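PDB 6RSX: regulatory Subunit of Protein Kinase A (cAMP-dependent) from Euglena gracilis from Euglena gracilis, which binds cyclic AMP in two tandem cyclic nucleotide-binding domains and probably controls the kinase activity of a catalytic subunit in response to it. Local coordinates for residues Phe205-Gly211 and Leu229-Phe235; Lys212-Gln217 and Val247-Glu253. Residues are numbered along the deposited sequence.

Contact 1: Phe205-Gly211 and Leu229-Phe235; sequences FYIIIDG and LGPKDFF. With CMP (adenosine-3',5'-cyclic-monophosphate), chain C.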
ATOM      1  N   PHE A 205      -4.601  -9.611  -5.405  1.00 39.47           N
ATOM      2  CA  PHE A 205      -5.312  -8.871  -6.436  1.00 36.59           C
ATOM      3  C   PHE A 205      -4.287  -8.428  -7.473  1.00 40.88           C
ATOM      4  O   PHE A 205      -3.193  -7.973  -7.115  1.00 39.15           O
ATOM      5  CB  PHE A 205      -6.017  -7.661  -5.801  1.00 37.46           C
ATOM      6  CG  PHE A 205      -6.653  -6.739  -6.786  1.00 39.23           C
ATOM      7  CD1 PHE A 205      -7.768  -7.139  -7.515  1.00 37.08           C
ATOM      8  CD2 PHE A 205      -6.135  -5.468  -7.006  1.00 39.17           C
ATOM      9  CE1 PHE A 205      -8.365  -6.280  -8.437  1.00 38.83           C
ATOM     10  CE2 PHE A 205      -6.729  -4.606  -7.919  1.00 42.18           C
ATOM     11  CZ  PHE A 205      -7.848  -4.996  -8.626  1.00 38.72           C
ATOM     12  N   TYR A 206      -4.626  -8.561  -8.753  1.00 36.11           N
ATOM     13  CA  TYR A 206      -3.644  -8.355  -9.810  1.00 33.73           C
ATOM     14  C   TYR A 206      -4.127  -7.326 -10.811  1.00 36.20           C
ATOM     15  O   TYR A 206      -5.313  -7.314 -11.178  1.00 37.56           O
ATOM     16  CB  TYR A 206      -3.378  -9.679 -10.553  1.00 40.93           C
ATOM     17  CG  TYR A 206      -2.764 -10.711  -9.662  1.00 39.41           C
ATOM     18  CD1 TYR A 206      -3.575 -11.511  -8.850  1.00 36.74           C
ATOM     19  CD2 TYR A 206      -1.369 -10.867  -9.607  1.00 36.90           C
ATOM     20  CE1 TYR A 206      -2.984 -12.473  -8.007  1.00 37.95           C
ATOM     21  CE2 TYR A 206      -0.792 -11.807  -8.792  1.00 40.83           C
ATOM     22  CZ  TYR A 206      -1.609 -12.604  -7.999  1.00 40.88           C
ATOM     23  OH  TYR A 206      -1.043 -13.537  -7.174  1.00 46.36           O
ATOM     24  N   ILE A 207      -3.197  -6.496 -11.291  1.00 34.82           N
ATOM     25  CA  ILE A 207      -3.440  -5.605 -12.425  1.00 36.29           C
ATOM     26  C   ILE A 207      -2.427  -5.945 -13.507  1.00 37.69           C
ATOM     27  O   ILE A 207      -1.217  -6.002 -13.245  1.00 36.34           O
ATOM     28  CB  ILE A 207      -3.331  -4.112 -12.031  1.00 39.39           C
ATOM     29  CG1 ILE A 207      -4.189  -3.792 -10.812  1.00 37.83           C
ATOM     30  CG2 ILE A 207      -3.761  -3.219 -13.198  1.00 40.63           C
ATOM     31  CD1 ILE A 207      -3.383  -3.778  -9.524  1.00 41.93           C
ATOM     32  N   ILE A 208      -2.908  -6.140 -14.733  1.00 36.75           N
ATOM     33  CA  ILE A 208      -2.026  -6.500 -15.834  1.00 36.79           C
ATOM     34  C   ILE A 208      -1.360  -5.248 -16.394  1.00 35.41           C
ATOM     35  O   ILE A 208      -2.046  -4.278 -16.746  1.00 38.61           O
ATOM     36  CB  ILE A 208      -2.817  -7.223 -16.931  1.00 38.75           C
ATOM     37  CG1 ILE A 208      -3.512  -8.436 -16.305  1.00 34.02           C
ATOM     38  CG2 ILE A 208      -1.876  -7.576 -18.081  1.00 39.50           C
ATOM     39  CD1 ILE A 208      -4.621  -9.017 -17.180  1.00 40.17           C
ATOM     40  N   ILE A 209      -0.033  -5.276 -16.482  1.00 38.13           N
ATOM     41  CA  ILE A 209       0.708  -4.221 -17.171  1.00 39.63           C
ATOM     42  C   ILE A 209       0.790  -4.555 -18.659  1.00 43.86           C
ATOM     43  O   ILE A 209       0.396  -3.757 -19.508  1.00 42.51           O
ATOM     44  CB  ILE A 209       2.112  -4.029 -16.580  1.00 40.62           C
ATOM     45  CG1 ILE A 209       1.997  -3.642 -15.100  1.00 43.81           C
ATOM     46  CG2 ILE A 209       2.845  -2.952 -17.361  1.00 44.11           C
ATOM     47  CD1 ILE A 209       3.319  -3.725 -14.360  1.00 47.41           C
ATOM     48  N   ASP A 210       1.320  -5.727 -18.986  1.00 42.97           N
ATOM     49  CA  ASP A 210       1.350  -6.184 -20.367  1.00 46.45           C
ATOM     50  C   ASP A 210       1.089  -7.683 -20.379  1.00 43.71           C
ATOM     51  O   ASP A 210       1.257  -8.374 -19.371  1.00 47.64           O
ATOM     52  CB  ASP A 210       2.688  -5.847 -21.063  1.00 44.95           C
ATOM     53  CG  ASP A 210       3.905  -6.332 -20.300  0.53 48.68           C
ATOM     54  OD1 ASP A 210       4.245  -7.526 -20.413  0.69 50.17           O
ATOM     55  OD2 ASP A 210       4.551  -5.511 -19.605  1.00 55.40           O
ATOM     56  N   GLY A 211       0.647  -8.181 -21.520  1.00 43.82           N
ATOM     57  CA  GLY A 211       0.341  -9.585 -21.637  1.00 46.55           C
ATOM     58  C   GLY A 211      -1.150  -9.857 -21.737  1.00 41.57           C
ATOM     59  O   GLY A 211      -1.958  -9.003 -22.109  1.00 42.88           O
ATOM     60  N   LEU A 229      -8.387 -11.287 -20.613  1.00 39.15           N
ATOM     61  CA  LEU A 229      -7.959 -10.041 -19.989  1.00 41.70           C
ATOM     62  C   LEU A 229      -6.664  -9.569 -20.622  1.00 39.78           C
ATOM     63  O   LEU A 229      -5.832 -10.379 -21.041  1.00 41.31           O
ATOM     64  CB  LEU A 229      -7.756 -10.233 -18.474  1.00 38.57           C
ATOM     65  CG  LEU A 229      -8.971 -10.742 -17.666  1.00 36.77           C
ATOM     66  CD1 LEU A 229      -8.608 -10.893 -16.182  1.00 41.68           C
ATOM     67  CD2 LEU A 229     -10.202  -9.852 -17.820  1.00 35.86           C
ATOM     68  N   GLY A 230      -6.470  -8.247 -20.644  1.00 39.66           N
ATOM     69  CA  GLY A 230      -5.254  -7.690 -21.189  1.00 35.71           C
ATOM     70  C   GLY A 230      -4.796  -6.474 -20.409  1.00 42.04           C
ATOM     71  O   GLY A 230      -5.246  -6.226 -19.288  1.00 38.57           O
ATOM     72  N   PRO A 231      -3.892  -5.693 -21.003  1.00 41.12           N
ATOM     73  CA  PRO A 231      -3.254  -4.586 -20.265  1.00 40.23           C
ATOM     74  C   PRO A 231      -4.284  -3.673 -19.617  1.00 39.65           C
ATOM     75  O   PRO A 231      -5.303  -3.315 -20.221  1.00 39.25           O
ATOM     76  CB  PRO A 231      -2.437  -3.861 -21.345  1.00 42.17           C
ATOM     77  CG  PRO A 231      -2.105  -4.909 -22.334  1.00 47.16           C
ATOM     78  CD  PRO A 231      -3.364  -5.830 -22.374  1.00 41.55           C
ATOM     79  N   LYS A 232      -4.040  -3.348 -18.352  1.00 39.65           N
ATOM     80  CA  LYS A 232      -4.821  -2.474 -17.492  1.00 40.87           C
ATOM     81  C   LYS A 232      -6.100  -3.142 -16.979  1.00 41.86           C
ATOM     82  O   LYS A 232      -6.801  -2.530 -16.173  1.00 40.93           O
ATOM     83  CB  LYS A 232      -5.154  -1.121 -18.161  1.00 40.90           C
ATOM     84  CG  LYS A 232      -3.890  -0.378 -18.627  1.00 54.65           C
ATOM     85  CD  LYS A 232      -4.184   0.964 -19.298  1.00 52.71           C
ATOM     86  CE  LYS A 232      -2.932   1.849 -19.353  1.00 58.25           C
ATOM     87  NZ  LYS A 232      -1.681   1.094 -19.675  1.00 59.85           N
ATOM     88  N   ASP A 233      -6.436  -4.372 -17.414  1.00 38.28           N
ATOM     89  CA  ASP A 233      -7.466  -5.148 -16.729  1.00 37.26           C
ATOM     90  C   ASP A 233      -6.922  -5.706 -15.415  1.00 40.03           C
ATOM     91  O   ASP A 233      -5.718  -5.704 -15.158  1.00 40.10           O
ATOM     92  CB  ASP A 233      -7.967  -6.316 -17.594  1.00 36.95           C
ATOM     93  CG  ASP A 233      -8.667  -5.852 -18.857  1.00 47.26           C
ATOM     94  OD1 ASP A 233      -9.262  -4.755 -18.843  1.00 48.03           O
ATOM     95  OD2 ASP A 233      -8.605  -6.600 -19.867  1.00 45.76           O
ATOM     96  N   PHE A 234      -7.828  -6.224 -14.588  1.00 38.79           N
ATOM     97  CA  PHE A 234      -7.456  -6.663 -13.250  1.00 39.74           C
ATOM     98  C   PHE A 234      -8.258  -7.909 -12.919  1.00 37.32           C
ATOM     99  O   PHE A 234      -9.242  -8.223 -13.597  1.00 38.28           O
ATOM    100  CB  PHE A 234      -7.699  -5.557 -12.210  1.00 38.52           C
ATOM    101  CG  PHE A 234      -9.042  -4.927 -12.312  1.00 40.80           C
ATOM    102  CD1 PHE A 234     -10.149  -5.547 -11.746  1.00 43.47           C
ATOM    103  CD2 PHE A 234      -9.212  -3.736 -13.010  1.00 40.75           C
ATOM    104  CE1 PHE A 234     -11.412  -4.975 -11.852  1.00 42.33           C
ATOM    105  CE2 PHE A 234     -10.465  -3.154 -13.122  1.00 40.39           C
ATOM    106  CZ  PHE A 234     -11.566  -3.775 -12.539  1.00 44.46           C
ATOM    107  N   PHE A 235      -7.870  -8.596 -11.846  1.00 36.51           N
ATOM    108  CA  PHE A 235      -8.638  -9.799 -11.474  1.00 36.27           C
ATOM    109  C   PHE A 235      -8.252 -10.194 -10.056  1.00 40.57           C
ATOM    110  O   PHE A 235      -7.225  -9.759  -9.528  1.00 38.66           O
ATOM    111  CB  PHE A 235      -8.355 -10.956 -12.445  1.00 34.10           C
ATOM    112  CG  PHE A 235      -6.908 -11.353 -12.534  1.00 34.00           C
ATOM    113  CD1 PHE A 235      -6.042 -10.721 -13.457  1.00 39.34           C
ATOM    114  CD2 PHE A 235      -6.383 -12.351 -11.719  1.00 33.02           C
ATOM    115  CE1 PHE A 235      -4.676 -11.070 -13.552  1.00 34.92           C
ATOM    116  CE2 PHE A 235      -5.034 -12.730 -11.824  1.00 35.46           C
ATOM    117  CZ  PHE A 235      -4.167 -12.071 -12.731  1.00 36.78           C
TER
HETATM  118  P   CMP C 502     -11.884 -14.018  -8.206  1.00 40.29           P
HETATM  119  O1P CMP C 502     -11.137 -13.544  -6.829  1.00 48.25           O
HETATM  120  O2P CMP C 502     -13.134 -14.790  -8.039  1.00 42.09           O
HETATM  121  O5' CMP C 502     -10.880 -14.990  -8.974  1.00 41.72           O
HETATM  122  C5' CMP C 502     -11.054 -15.206 -10.380  1.00 40.23           C
HETATM  123  C4' CMP C 502     -11.306 -13.869 -11.025  1.00 37.75           C
HETATM  124  O4' CMP C 502     -11.596 -13.901 -12.433  1.00 39.83           O
HETATM  125  C3' CMP C 502     -12.453 -13.055 -10.489  1.00 36.55           C
HETATM  126  O3' CMP C 502     -12.276 -12.666  -9.129  1.00 37.53           O
HETATM  127  C2' CMP C 502     -12.499 -11.907 -11.485  1.00 43.68           C
HETATM  128  O2' CMP C 502     -11.489 -10.943 -11.125  1.00 41.34           O
HETATM  129  C1' CMP C 502     -12.032 -12.606 -12.784  1.00 42.13           C
HETATM  130  N9  CMP C 502     -13.054 -12.664 -13.834  1.00 41.66           N
HETATM  131  C8  CMP C 502     -12.899 -12.184 -15.073  1.00 39.19           C
HETATM  132  N7  CMP C 502     -14.025 -12.420 -15.739  1.00 46.03           N
HETATM  133  C5  CMP C 502     -14.853 -13.072 -14.905  1.00 43.79           C
HETATM  134  C6  CMP C 502     -16.125 -13.543 -15.109  1.00 45.00           C
HETATM  135  N6  CMP C 502     -16.973 -13.489 -16.265  1.00 48.57           N
HETATM  136  N1  CMP C 502     -16.777 -14.144 -14.132  1.00 42.27           N
HETATM  137  C2  CMP C 502     -16.165 -14.303 -12.927  1.00 46.74           C
HETATM  138  N3  CMP C 502     -14.894 -13.824 -12.712  1.00 39.78           N
HETATM  139  C4  CMP C 502     -14.263 -13.228 -13.724  1.00 43.10           C

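Contact 2: Lys212-Gln217 and Val247-Glu253; sequences KMKVNQ and VATVVSE. With CMP (adenosine-3',5'-cyclic-monophosphate), chain C.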
ATOM      1  N   LYS A 212      -1.517 -11.076 -21.365  1.00 41.55           N
ATOM      2  CA  LYS A 212      -2.860 -11.577 -21.655  1.00 41.59           C
ATOM      3  C   LYS A 212      -3.145 -12.709 -20.682  1.00 36.02           C
ATOM      4  O   LYS A 212      -2.252 -13.515 -20.403  1.00 44.29           O
ATOM      5  CB  LYS A 212      -2.958 -12.067 -23.110  1.00 40.99           C
ATOM      6  CG  LYS A 212      -4.320 -12.670 -23.496  1.00 42.96           C
ATOM      7  CD  LYS A 212      -4.215 -13.513 -24.764  1.00 61.59           C
ATOM      8  CE  LYS A 212      -4.978 -12.878 -25.905  1.00 65.79           C
ATOM      9  NZ  LYS A 212      -4.458 -11.510 -26.170  1.00 70.03           N
ATOM     10  N   MET A 213      -4.359 -12.735 -20.135  1.00 38.85           N
ATOM     11  CA  MET A 213      -4.813 -13.821 -19.265  1.00 39.54           C
ATOM     12  C   MET A 213      -6.080 -14.472 -19.811  1.00 41.17           C
ATOM     13  O   MET A 213      -7.012 -13.787 -20.237  1.00 39.44           O
ATOM     14  CB  MET A 213      -5.138 -13.343 -17.848  1.00 39.09           C
ATOM     15  CG  MET A 213      -3.973 -12.695 -17.085  1.00 39.57           C
ATOM     16  SD  MET A 213      -2.819 -13.920 -16.500  0.81 40.92           S
ATOM     17  CE  MET A 213      -1.501 -12.798 -15.954  1.00 42.27           C
ATOM     18  N   LYS A 214      -6.141 -15.792 -19.739  1.00 40.29           N
ATOM     19  CA  LYS A 214      -7.418 -16.482 -19.927  1.00 41.15           C
ATOM     20  C   LYS A 214      -8.098 -16.645 -18.575  1.00 36.80           C
ATOM     21  O   LYS A 214      -7.439 -16.981 -17.586  1.00 42.15           O
ATOM     22  CB  LYS A 214      -7.196 -17.854 -20.560  1.00 44.65           C
ATOM     23  CG  LYS A 214      -6.783 -17.829 -22.015  1.00 54.23           C
ATOM     24  CD  LYS A 214      -6.765 -19.272 -22.526  1.00 60.44           C
ATOM     25  CE  LYS A 214      -6.479 -19.365 -24.017  1.00 73.49           C
ATOM     26  NZ  LYS A 214      -6.374 -20.793 -24.469  1.00 72.11           N
ATOM     27  N   VAL A 215      -9.422 -16.434 -18.544  1.00 41.00           N
ATOM     28  CA  VAL A 215     -10.262 -16.695 -17.377  1.00 32.62           C
ATOM     29  C   VAL A 215     -11.067 -17.946 -17.700  1.00 36.44           C
ATOM     30  O   VAL A 215     -11.927 -17.899 -18.583  1.00 40.92           O
ATOM     31  CB  VAL A 215     -11.205 -15.529 -17.072  1.00 34.45           C
ATOM     32  CG1 VAL A 215     -11.962 -15.763 -15.766  1.00 34.82           C
ATOM     33  CG2 VAL A 215     -10.388 -14.184 -16.957  1.00 34.56           C
ATOM     34  N   ASN A 216     -10.795 -19.033 -16.976  1.00 40.50           N
ATOM     35  CA  ASN A 216     -11.389 -20.351 -17.228  1.00 38.22           C
ATOM     36  C   ASN A 216     -12.244 -20.786 -16.043  1.00 39.78           C
ATOM     37  O   ASN A 216     -11.931 -20.512 -14.886  1.00 43.15           O
ATOM     38  CB  ASN A 216     -10.293 -21.391 -17.464  1.00 39.98           C
ATOM     39  CG  ASN A 216      -9.485 -21.109 -18.695  1.00 44.30           C
ATOM     40  OD1 ASN A 216      -9.954 -20.435 -19.622  1.00 47.73           O
ATOM     41  ND2 ASN A 216      -8.266 -21.635 -18.735  1.00 49.91           N
ATOM     42  N   GLN A 217     -13.314 -21.524 -16.326  1.00 40.60           N
ATOM     43  CA  GLN A 217     -14.225 -21.919 -15.272  1.00 38.54           C
ATOM     44  C   GLN A 217     -14.742 -23.299 -15.647  1.00 40.18           C
ATOM     45  O   GLN A 217     -14.943 -23.568 -16.832  1.00 40.60           O
ATOM     46  CB  GLN A 217     -15.362 -20.915 -15.165  1.00 42.92           C
ATOM     47  CG  GLN A 217     -16.270 -21.013 -13.978  1.00 49.33           C
ATOM     48  CD  GLN A 217     -17.271 -19.877 -13.996  1.00 50.64           C
ATOM     49  OE1 GLN A 217     -18.081 -19.778 -14.916  1.00 43.55           O
ATOM     50  NE2 GLN A 217     -17.191 -18.989 -13.010  1.00 41.52           N
ATOM     51  N   VAL A 247     -13.769 -17.743  -8.079  1.00 41.68           N
ATOM     52  CA  VAL A 247     -14.805 -18.375  -8.895  1.00 43.59           C
ATOM     53  C   VAL A 247     -14.276 -18.814 -10.247  1.00 49.31           C
ATOM     54  O   VAL A 247     -15.035 -19.386 -11.055  1.00 49.91           O
ATOM     55  CB  VAL A 247     -16.027 -17.449  -9.079  1.00 44.01           C
ATOM     56  CG1 VAL A 247     -16.555 -16.990  -7.730  1.00 46.98           C
ATOM     57  CG2 VAL A 247     -15.691 -16.244  -9.985  1.00 47.58           C
ATOM     58  N   ALA A 248     -12.997 -18.599 -10.513  1.00 43.51           N
ATOM     59  CA  ALA A 248     -12.423 -18.904 -11.808  1.00 40.66           C
ATOM     60  C   ALA A 248     -10.915 -19.049 -11.694  1.00 47.06           C
ATOM     61  O   ALA A 248     -10.279 -18.610 -10.730  1.00 45.70           O
ATOM     62  CB  ALA A 248     -12.795 -17.838 -12.844  1.00 44.80           C
ATOM     63  N   THR A 249     -10.348 -19.662 -12.713  1.00 45.51           N
ATOM     64  CA  THR A 249      -8.914 -19.797 -12.844  1.00 46.25           C
ATOM     65  C   THR A 249      -8.418 -18.754 -13.835  1.00 46.56           C
ATOM     66  O   THR A 249      -9.020 -18.562 -14.891  1.00 43.19           O
ATOM     67  CB  THR A 249      -8.576 -21.215 -13.300  1.00 51.40           C
ATOM     68  OG1 THR A 249      -9.084 -22.117 -12.312  1.00 46.59           O
ATOM     69  CG2 THR A 249      -7.073 -21.410 -13.442  1.00 50.80           C
ATOM     70  N   VAL A 250      -7.387 -18.009 -13.455  1.00 39.85           N
ATOM     71  CA  VAL A 250      -6.778 -17.037 -14.348  1.00 42.47           C
ATOM     72  C   VAL A 250      -5.378 -17.532 -14.678  1.00 42.45           C
ATOM     73  O   VAL A 250      -4.575 -17.803 -13.769  1.00 44.51           O
ATOM     74  CB  VAL A 250      -6.781 -15.630 -13.724  1.00 38.54           C
ATOM     75  CG1 VAL A 250      -6.200 -14.596 -14.704  1.00 44.82           C
ATOM     76  CG2 VAL A 250      -8.195 -15.259 -13.288  1.00 37.90           C
ATOM     77  N   VAL A 251      -5.081 -17.649 -15.975  1.00 39.93           N
ATOM     78  CA  VAL A 251      -3.864 -18.295 -16.446  1.00 39.60           C
ATOM     79  C   VAL A 251      -3.210 -17.433 -17.527  1.00 41.60           C
ATOM     80  O   VAL A 251      -3.885 -16.914 -18.426  1.00 42.57           O
ATOM     81  CB  VAL A 251      -4.177 -19.722 -16.962  1.00 44.63           C
ATOM     82  CG1 VAL A 251      -5.127 -19.644 -18.134  1.00 48.17           C
ATOM     83  CG2 VAL A 251      -2.918 -20.466 -17.324  1.00 43.05           C
ATOM     84  N   SER A 252      -1.898 -17.246 -17.418  1.00 43.54           N
ATOM     85  CA  SER A 252      -1.201 -16.406 -18.377  1.00 45.16           C
ATOM     86  C   SER A 252      -1.196 -17.071 -19.750  1.00 51.61           C
ATOM     87  O   SER A 252      -1.088 -18.296 -19.870  1.00 48.07           O
ATOM     88  CB  SER A 252       0.233 -16.127 -17.899  1.00 39.48           C
ATOM     89  OG  SER A 252       0.847 -15.126 -18.702  1.00 45.05           O
ATOM     90  N   GLU A 253      -1.357 -16.257 -20.789  1.00 48.95           N
ATOM     91  CA  GLU A 253      -1.286 -16.702 -22.179  1.00 52.04           C
ATOM     92  C   GLU A 253      -0.075 -15.987 -22.758  1.00 56.41           C
ATOM     93  O   GLU A 253      -0.123 -14.780 -23.024  1.00 50.72           O
ATOM     94  CB  GLU A 253      -2.579 -16.383 -22.933  1.00 54.09           C
ATOM     95  CG  GLU A 253      -2.568 -16.798 -24.400  1.00 63.64           C
ATOM     96  CD  GLU A 253      -3.099 -18.213 -24.625  1.00 72.15           C
ATOM     97  OE1 GLU A 253      -2.566 -19.176 -24.021  1.00 75.33           O
ATOM     98  OE2 GLU A 253      -4.063 -18.358 -25.405  1.00 78.12           O
TER
HETATM   99  P   CMP C 502     -11.884 -14.018  -8.206  1.00 40.29           P
HETATM  100  O1P CMP C 502     -11.137 -13.544  -6.829  1.00 48.25           O
HETATM  101  O2P CMP C 502     -13.134 -14.790  -8.039  1.00 42.09           O
HETATM  102  O5' CMP C 502     -10.880 -14.990  -8.974  1.00 41.72           O
HETATM  103  C5' CMP C 502     -11.054 -15.206 -10.380  1.00 40.23           C
HETATM  104  C4' CMP C 502     -11.306 -13.869 -11.025  1.00 37.75           C
HETATM  105  O4' CMP C 502     -11.596 -13.901 -12.433  1.00 39.83           O
HETATM  106  C3' CMP C 502     -12.453 -13.055 -10.489  1.00 36.55           C
HETATM  107  O3' CMP C 502     -12.276 -12.666  -9.129  1.00 37.53           O
HETATM  108  C2' CMP C 502     -12.499 -11.907 -11.485  1.00 43.68           C
HETATM  109  O2' CMP C 502     -11.489 -10.943 -11.125  1.00 41.34           O
HETATM  110  C1' CMP C 502     -12.032 -12.606 -12.784  1.00 42.13           C
HETATM  111  N9  CMP C 502     -13.054 -12.664 -13.834  1.00 41.66           N
HETATM  112  C8  CMP C 502     -12.899 -12.184 -15.073  1.00 39.19           C
HETATM  113  N7  CMP C 502     -14.025 -12.420 -15.739  1.00 46.03           N
HETATM  114  C5  CMP C 502     -14.853 -13.072 -14.905  1.00 43.79           C
HETATM  115  C6  CMP C 502     -16.125 -13.543 -15.109  1.00 45.00           C
HETATM  116  N6  CMP C 502     -16.973 -13.489 -16.265  1.00 48.57           N
HETATM  117  N1  CMP C 502     -16.777 -14.144 -14.132  1.00 42.27           N
HETATM  118  C2  CMP C 502     -16.165 -14.303 -12.927  1.00 46.74           C
HETATM  119  N3  CMP C 502     -14.894 -13.824 -12.712  1.00 39.78           N
HETATM  120  C4  CMP C 502     -14.263 -13.228 -13.724  1.00 43.10           C

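Contact 1: Phe205-Gly211 and Leu229-Phe235
The ring of Phe235 lies with one face against CB of Tyr206, a CH-pi contact 3.6 Å from that carbon to the ring centroid, while its edge meets Ile208, Phe235 CE1 to Ile208 CG1 at 4.0 Å. Tyr206 and Phe235 form an antiparallel hydrogen-bonded pair, Tyr206 N to Phe235 O at 3.0 Å and Phe235 N to Tyr206 O at 2.9 Å. Beyond the short strand the pairing persists: Ile208 N reaches Asp233 O (2.9 Å) and Lys232 N reaches Ile208 O (2.7 Å). Gly230-Asp233 form a type II beta turn, closed by the hydrogen bond Asp233 N to Gly230 O (2.9 Å) and braced by another, Gly230 N to Asp233 OD2 (2.8 Å). Ile208 CD1 packs on Leu229 CB at 3.6 Å. Phe205 CZ lies 3.6 Å from Phe234 CB. Leu277 of helix 274-280 touches both Phe205 and Phe234. Strand 234-235 edges one sheet of the cupin-type beta-roll and leads into the cAMP pocket, with Phe235 CA 3.1 Å from O2' of the nucleotide.

Contact 2: Lys212-Gln217 and Val247-Glu253
Glu253 and Lys214 bury 95 and 77 Å² in this contact, the two largest shares, and they meet at one end of an antiparallel strand pair. A salt bridge joins Lys214 NZ to Glu253 OE2 at 3.5 Å, and the aliphatic part of the lysine lies closer still, Lys214 CE to Glu253 OE2 at 3.0 Å. Glu253 CG lies 3.7 Å from Lys212 CD, and Glu253 N bonds to Lys212 O (2.9 Å). In the backbone, Lys214 pairs with Val251 through Lys214 N to Val251 O (2.8 Å) and Val251 N to Lys214 O (2.9 Å), which sets Lys214 CB 3.7 Å from Val251 CG1. The third-largest share, 60 Å², belongs to Val251, which also touches Ile194 of the neighbouring strand. Asn216 and Thr249 repeat the hydrogen-bonded pairing, and Gln217 NE2 closes the far end on Val247 O at 2.9 Å. Lys214, Asn216, Thr249 and Val251 share one face of the pair. The other face, carrying Met213, Val215, Val250 and Ser252, is apolar around Met213 CB and Val250 CG1 (3.5 Å) and supplies valines to the nucleotide: Val215 CG2 is 3.7 Å from C8 and Val250 CG2 3.8 Å from O4'. With Val247 N donating to O2P of the phosphate (3.0 Å), these paired strands form part of the beta-roll wall of a cyclic nucleotide-binding pocket.

Contacts 1 and 2 have their centres 11 Å apart within the second cyclic nucleotide-binding domain, and they cross along the chain in the order 205-211, 212-217, 229-235, 247-253. Strand 204-208 runs on through the corner at Ile209 into strand 213-219, so the strand pair of contact 1 (204-208 with 234-235) lies in one four-stranded antiparallel sheet and that of contact 2 in the other, with Leu229 still on the second; both have strand order 1-4-2-3. They touch directly: Leu229 N lies 2.9 Å from Met213 O, a probable hydrogen bond, and Phe235 CE2 packs 3.6 Å from Val250 CG1. Both reach the same cAMP, which therefore sits where residues from the two sheets come together.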